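Bartonella effector protein (Bep) substrate of VirB T4SS (Bartonella rochalimae ATCC BAA-1498, PDB 4YK1) is an effector secreted by the VirB type IV system that probably AMPylates target proteins, represented here by its BID domain rather than its Fic catalytic part. Local coordinates at residues L44-L47 against N51-I54; Y93-S96 against S102-N105. All coordinates share one frame; numbering follows the deposited sequence.

Both interactions lie at the surface, and their centres are 16 Å apart on the same side of the chain's centre. Interaction 1 joins the last turns of helix 32-49 to the loop that follows it. Interaction 2 joins strand 94-95 to the start of helix 97-140. The chemistry differs. Interaction 1 uses backbone carbonyls, a serine, a water and a few van der Waals contacts, and Ser45 is buried. Interaction 2 is a single ion pair further out, about 26 Å from the chain centre. The two meet where the helices pack: Leu44 and Leu47 of interaction 1 touch Asn105 of interaction 2.

Interaction 1 of 2, residues L44-L47 against N51-I54; sequences LSKL and NPEI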
ATOM      1  N   LEU A  44      -3.500 -10.129  -9.671  1.00 28.47           N
ATOM      2  CA  LEU A  44      -4.134 -11.051  -8.739  1.00 26.95           C
ATOM      3  C   LEU A  44      -5.619 -10.748  -8.595  1.00 34.93           C
ATOM      4  O   LEU A  44      -6.445 -11.654  -8.669  1.00 33.31           O
ATOM      5  CB  LEU A  44      -3.452 -10.985  -7.368  1.00 29.35           C
ATOM      6  CG  LEU A  44      -2.122 -11.739  -7.335  1.00 33.16           C
ATOM      7  CD1 LEU A  44      -1.301 -11.335  -6.092  1.00 31.00           C
ATOM      8  CD2 LEU A  44      -2.406 -13.240  -7.352  1.00 31.22           C
ATOM      9  N   SER A  45      -5.953  -9.476  -8.392  1.00 27.21           N
ATOM     10  CA  SER A  45      -7.355  -9.066  -8.253  1.00 29.39           C
ATOM     11  C   SER A  45      -8.186  -9.466  -9.468  1.00 32.31           C
ATOM     12  O   SER A  45      -9.344  -9.860  -9.336  1.00 31.47           O
ATOM     13  CB  SER A  45      -7.460  -7.549  -8.023  1.00 29.25           C
ATOM     14  OG  SER A  45      -6.905  -7.199  -6.756  1.00 29.24           O
ATOM     15  N   LYS A  46      -7.597  -9.379 -10.654  1.00 29.37           N
ATOM     16  CA  LYS A  46      -8.295  -9.818 -11.858  1.00 32.67           C
ATOM     17  C   LYS A  46      -8.503 -11.337 -11.833  1.00 35.54           C
ATOM     18  O   LYS A  46      -9.603 -11.837 -12.106  1.00 33.91           O
ATOM     19  CB  LYS A  46      -7.516  -9.387 -13.106  1.00 36.71           C
ATOM     20  CG  LYS A  46      -7.950 -10.084 -14.394  1.00 39.49           C
ATOM     21  CD  LYS A  46      -9.342  -9.672 -14.812  1.00 50.28           C
ATOM     22  CE  LYS A  46      -9.732 -10.327 -16.135  1.00 51.58           C
ATOM     23  NZ  LYS A  46     -11.166 -10.106 -16.435  1.00 54.31           N
ATOM     24  N   LEU A  47      -7.456 -12.073 -11.470  1.00 38.58           N
ATOM     25  CA  LEU A  47      -7.538 -13.536 -11.374  1.00 35.30           C
ATOM     26  C   LEU A  47      -8.566 -14.031 -10.369  1.00 36.46           C
ATOM     27  O   LEU A  47      -9.255 -15.030 -10.598  1.00 35.01           O
ATOM     28  CB  LEU A  47      -6.175 -14.116 -10.990  1.00 35.23           C
ATOM     29  CG  LEU A  47      -5.157 -14.152 -12.129  1.00 43.87           C
ATOM     30  CD1 LEU A  47      -3.820 -14.661 -11.613  1.00 41.67           C
ATOM     31  CD2 LEU A  47      -5.681 -15.024 -13.268  1.00 43.77           C
ATOM     32  N   ASN A  51     -11.806  -8.485 -11.291  1.00 40.44           N
ATOM     33  CA  ASN A  51     -11.830  -7.039 -11.256  1.00 37.27           C
ATOM     34  C   ASN A  51     -10.506  -6.495 -10.743  1.00 36.13           C
ATOM     35  O   ASN A  51     -10.235  -6.530  -9.542  1.00 33.48           O
ATOM     36  CB  ASN A  51     -12.996  -6.551 -10.392  1.00 40.81           C
ATOM     37  CG  ASN A  51     -13.060  -5.044 -10.309  1.00 45.49           C
ATOM     38  OD1 ASN A  51     -12.306  -4.348 -10.981  1.00 42.88           O
ATOM     39  ND2 ASN A  51     -13.974  -4.530  -9.496  1.00 46.78           N
ATOM     40  N   PRO A  52      -9.687  -5.965 -11.661  1.00 38.97           N
ATOM     41  CA  PRO A  52      -8.354  -5.434 -11.350  1.00 37.29           C
ATOM     42  C   PRO A  52      -8.393  -4.318 -10.309  1.00 35.32           C
ATOM     43  O   PRO A  52      -7.429  -4.157  -9.567  1.00 34.97           O
ATOM     44  CB  PRO A  52      -7.858  -4.878 -12.700  1.00 42.71           C
ATOM     45  CG  PRO A  52      -8.800  -5.396 -13.735  1.00 47.29           C
ATOM     46  CD  PRO A  52     -10.089  -5.703 -13.057  1.00 43.90           C
ATOM     47  N   GLU A  53      -9.490  -3.565 -10.244  1.00 34.74           N
ATOM     48  CA  GLU A  53      -9.512  -2.386  -9.371  1.00 42.03           C
ATOM     49  C   GLU A  53     -10.358  -2.570  -8.100  1.00 38.29           C
ATOM     50  O   GLU A  53     -10.669  -1.600  -7.404  1.00 35.14           O
ATOM     51  CB  GLU A  53     -10.006  -1.159 -10.155  1.00 48.89           C
ATOM     52  CG  GLU A  53      -9.119  -0.759 -11.358  1.00 59.02           C
ATOM     53  CD  GLU A  53      -7.630  -0.584 -11.010  1.00 67.26           C
ATOM     54  OE1 GLU A  53      -7.309  -0.022  -9.937  1.00 61.52           O
ATOM     55  OE2 GLU A  53      -6.774  -1.004 -11.825  1.00 71.83           O
ATOM     56  N   ILE A  54     -10.697  -3.811  -7.772  1.00 30.00           N
ATOM     57  CA  ILE A  54     -11.575  -4.073  -6.635  1.00 31.40           C
ATOM     58  C   ILE A  54     -10.985  -3.519  -5.325  1.00 28.06           C
ATOM     59  O   ILE A  54     -11.725  -3.108  -4.442  1.00 31.78           O
ATOM     60  CB  ILE A  54     -11.902  -5.596  -6.529  1.00 34.64           C
ATOM     61  CG1 ILE A  54     -13.152  -5.822  -5.676  1.00 33.45           C
ATOM     62  CG2 ILE A  54     -10.703  -6.409  -5.983  1.00 26.12           C
ATOM     63  CD1 ILE A  54     -13.784  -7.201  -5.895  1.00 31.15           C
TER
HETATM   64  O   HOH W   1      -7.345  -4.347  -6.882  1.00 34.75           O
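Ser45 and Pro52 are joined by a water that donates to both of them. It lies 2.9 Å from Ser45 OG and 2.7 Å from Pro52 O. The hydroxyl is also hydrogen-bonded to Ile41 O, one helical turn earlier. OG therefore donates to its own helix and accepts from the water. It stands beside its backbone N, chi1 -67°, which suits both bonds. The serine CB presses against the loop backbone, 3.3 Å from Asn51 O. The CG2 methyl of Ile54 also meets the serine, 4.0 Å from Ser45 OG. With CG1 of Ile54 anti to the backbone N, chi1 -161°, CG2 is left to face the serine, and the isoleucine reaches Ile83 as well. Next to this, Lys46 lays its CB against the proline ring, 4.2 Å from Pro52 CG. The rest of the lysine leads away, and its NZ bonds to Asn50 OD1. One direct backbone bond spans the contact: Asn51 N to Ser45 O, weak at 3.4 Å although nearly straight. Two bonds within the loop help set its shape. Asn51 OD1 accepts from Glu53 N at 3.0 Å, with the donor above the amide carbonyl plane. Asn51 O accepts from Ile54 N, at 3.3 Å. The loop thus meets the helix with its backbone, the proline ring and the Ile54 methyl, while Leu44 and Leu47 leave the helix on another side to pack on helix 97-140. The arrangement is the C-terminal end of a bundle helix followed by an Asx turn combined with a type I beta turn, leading toward helix 56-64 in the helical bundle of the BID domain.

Interaction 2 of 2, residues Y93-S96 against S102-N105; sequences YIKS and SEQN
The flat carboxylate of Glu103 receives the ammonium group of Lys95 at its oxygen edge, while the lysine CD and CE sit to one side of its plane, beyond the oxygens rather than over the face. NZ meets OE2 of Glu103 at 2.9 Å, on the syn side and only 17° out of the carboxylate plane. A second, weak bond runs from Lys95 NZ to Glu103 OE1 at 3.5 Å, so the grip is lopsided rather than evenly forked. Lys95 CD comes within 3.7 Å of Glu103 OE1. The two side chains cross at about a right angle. Both are extended beyond CG, and this length spans the gap, since the nearest alpha carbons, Lys95 CA and Glu103 CA, are 10.3 Å apart. Leu86 touches the Glu103 side chain. Between the two partners Ser96 is the N-cap of helix 97-140, its OG bonded to Tyr99 N. The backbone of Ser96 also pairs with Arg89. The salt bridge thus ties the second strand of a short antiparallel hairpin, 90-91 with 94-95, to the first turns of the long helix it enters, consistent with the hook that tops the BID four-helix bundle.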
ATOM      1  N   TYR A  93     -21.409 -27.053  -1.737  1.00 41.73           N
ATOM      2  CA  TYR A  93     -20.077 -27.183  -1.160  1.00 49.06           C
ATOM      3  C   TYR A  93     -19.038 -27.596  -2.209  1.00 43.06           C
ATOM      4  O   TYR A  93     -17.839 -27.579  -1.938  1.00 45.18           O
ATOM      5  CB  TYR A  93     -20.089 -28.205  -0.020  1.00 57.44           C
ATOM      6  CG  TYR A  93     -20.912 -27.806   1.191  1.00 65.66           C
ATOM      7  CD1 TYR A  93     -20.884 -26.507   1.685  1.00 64.57           C
ATOM      8  CD2 TYR A  93     -21.718 -28.737   1.840  1.00 75.21           C
ATOM      9  CE1 TYR A  93     -21.634 -26.148   2.796  1.00 72.33           C
ATOM     10  CE2 TYR A  93     -22.472 -28.389   2.950  1.00 79.93           C
ATOM     11  CZ  TYR A  93     -22.428 -27.095   3.422  1.00 78.10           C
ATOM     12  OH  TYR A  93     -23.178 -26.754   4.526  1.00 82.14           O
ATOM     13  N   ILE A  94     -19.497 -27.981  -3.394  1.00 35.20           N
ATOM     14  CA  ILE A  94     -18.599 -28.549  -4.397  1.00 30.16           C
ATOM     15  C   ILE A  94     -17.938 -27.456  -5.232  1.00 30.57           C
ATOM     16  O   ILE A  94     -18.598 -26.736  -5.979  1.00 28.71           O
ATOM     17  CB  ILE A  94     -19.343 -29.542  -5.288  1.00 32.68           C
ATOM     18  CG1 ILE A  94     -20.223 -30.444  -4.430  1.00 40.44           C
ATOM     19  CG2 ILE A  94     -18.343 -30.398  -6.095  1.00 30.77           C
ATOM     20  CD1 ILE A  94     -21.164 -31.339  -5.225  1.00 46.98           C
ATOM     21  N   LYS A  95     -16.618 -27.360  -5.117  1.00 30.44           N
ATOM     22  CA  LYS A  95     -15.847 -26.330  -5.789  1.00 28.39           C
ATOM     23  C   LYS A  95     -15.162 -26.885  -7.022  1.00 29.82           C
ATOM     24  O   LYS A  95     -14.644 -27.999  -6.994  1.00 30.74           O
ATOM     25  CB  LYS A  95     -14.796 -25.741  -4.828  1.00 24.88           C
ATOM     26  CG  LYS A  95     -15.402 -25.027  -3.625  1.00 30.30           C
ATOM     27  CD  LYS A  95     -14.360 -24.745  -2.547  1.00 32.30           C
ATOM     28  CE  LYS A  95     -14.987 -24.002  -1.376  1.00 33.93           C
ATOM     29  NZ  LYS A  95     -14.025 -23.909  -0.235  1.00 39.68           N
ATOM     30  N   SER A  96     -15.148 -26.114  -8.103  1.00 24.69           N
ATOM     31  CA  SER A  96     -14.300 -26.461  -9.235  1.00 23.40           C
ATOM     32  C   SER A  96     -12.834 -26.243  -8.866  1.00 26.00           C
ATOM     33  O   SER A  96     -12.515 -25.568  -7.886  1.00 24.89           O
ATOM     34  CB  SER A  96     -14.642 -25.622 -10.462  1.00 18.67           C
ATOM     35  OG  SER A  96     -14.313 -24.265 -10.202  1.00 25.79           O
ATOM     36  N   SER A 102      -8.565 -19.823  -7.275  1.00 24.36           N
ATOM     37  CA  SER A 102      -8.874 -18.468  -6.804  1.00 23.56           C
ATOM     38  C   SER A 102      -8.632 -18.357  -5.291  1.00 22.36           C
ATOM     39  O   SER A 102      -8.083 -17.362  -4.822  1.00 21.97           O
ATOM     40  CB  SER A 102     -10.325 -18.072  -7.134  1.00 23.18           C
ATOM     41  OG  SER A 102     -10.520 -17.909  -8.534  1.00 25.12           O
ATOM     42  N   GLU A 103      -9.028 -19.372  -4.526  1.00 22.79           N
ATOM     43  CA  GLU A 103      -8.804 -19.338  -3.072  1.00 22.83           C
ATOM     44  C   GLU A 103      -7.311 -19.328  -2.759  1.00 30.40           C
ATOM     45  O   GLU A 103      -6.871 -18.643  -1.846  1.00 24.92           O
ATOM     46  CB  GLU A 103      -9.472 -20.526  -2.373  1.00 24.40           C
ATOM     47  CG  GLU A 103     -11.017 -20.471  -2.380  1.00 25.73           C
ATOM     48  CD  GLU A 103     -11.636 -21.661  -1.652  1.00 33.15           C
ATOM     49  OE1 GLU A 103     -11.248 -22.796  -1.964  1.00 36.35           O
ATOM     50  OE2 GLU A 103     -12.496 -21.463  -0.769  1.00 37.93           O
ATOM     51  N   GLN A 104      -6.530 -20.082  -3.523  1.00 27.73           N
ATOM     52  CA  GLN A 104      -5.089 -20.103  -3.311  1.00 29.04           C
ATOM     53  C   GLN A 104      -4.478 -18.767  -3.709  1.00 30.65           C
ATOM     54  O   GLN A 104      -3.628 -18.237  -3.000  1.00 32.31           O
ATOM     55  CB  GLN A 104      -4.440 -21.254  -4.089  1.00 34.54           C
ATOM     56  CG  GLN A 104      -4.677 -22.625  -3.470  1.00 50.78           C
ATOM     57  CD  GLN A 104      -4.354 -22.654  -1.974  1.00 67.20           C
ATOM     58  OE1 GLN A 104      -5.212 -22.977  -1.149  1.00 69.96           O
ATOM     59  NE2 GLN A 104      -3.117 -22.301  -1.622  1.00 65.48           N
ATOM     60  N   ASN A 105      -4.912 -18.205  -4.836  1.00 25.98           N
ATOM     61  CA  ASN A 105      -4.388 -16.906  -5.237  1.00 24.86           C
ATOM     62  C   ASN A 105      -4.752 -15.797  -4.229  1.00 31.66           C
ATOM     63  O   ASN A 105      -4.006 -14.835  -4.092  1.00 28.22           O
ATOM     64  CB  ASN A 105      -4.893 -16.516  -6.631  1.00 28.22           C
ATOM     65  CG  ASN A 105      -4.048 -17.103  -7.748  1.00 33.58           C
ATOM     66  OD1 ASN A 105      -2.829 -17.222  -7.625  1.00 37.65           O
ATOM     67  ND2 ASN A 105      -4.694 -17.458  -8.852  1.00 29.71           N
TER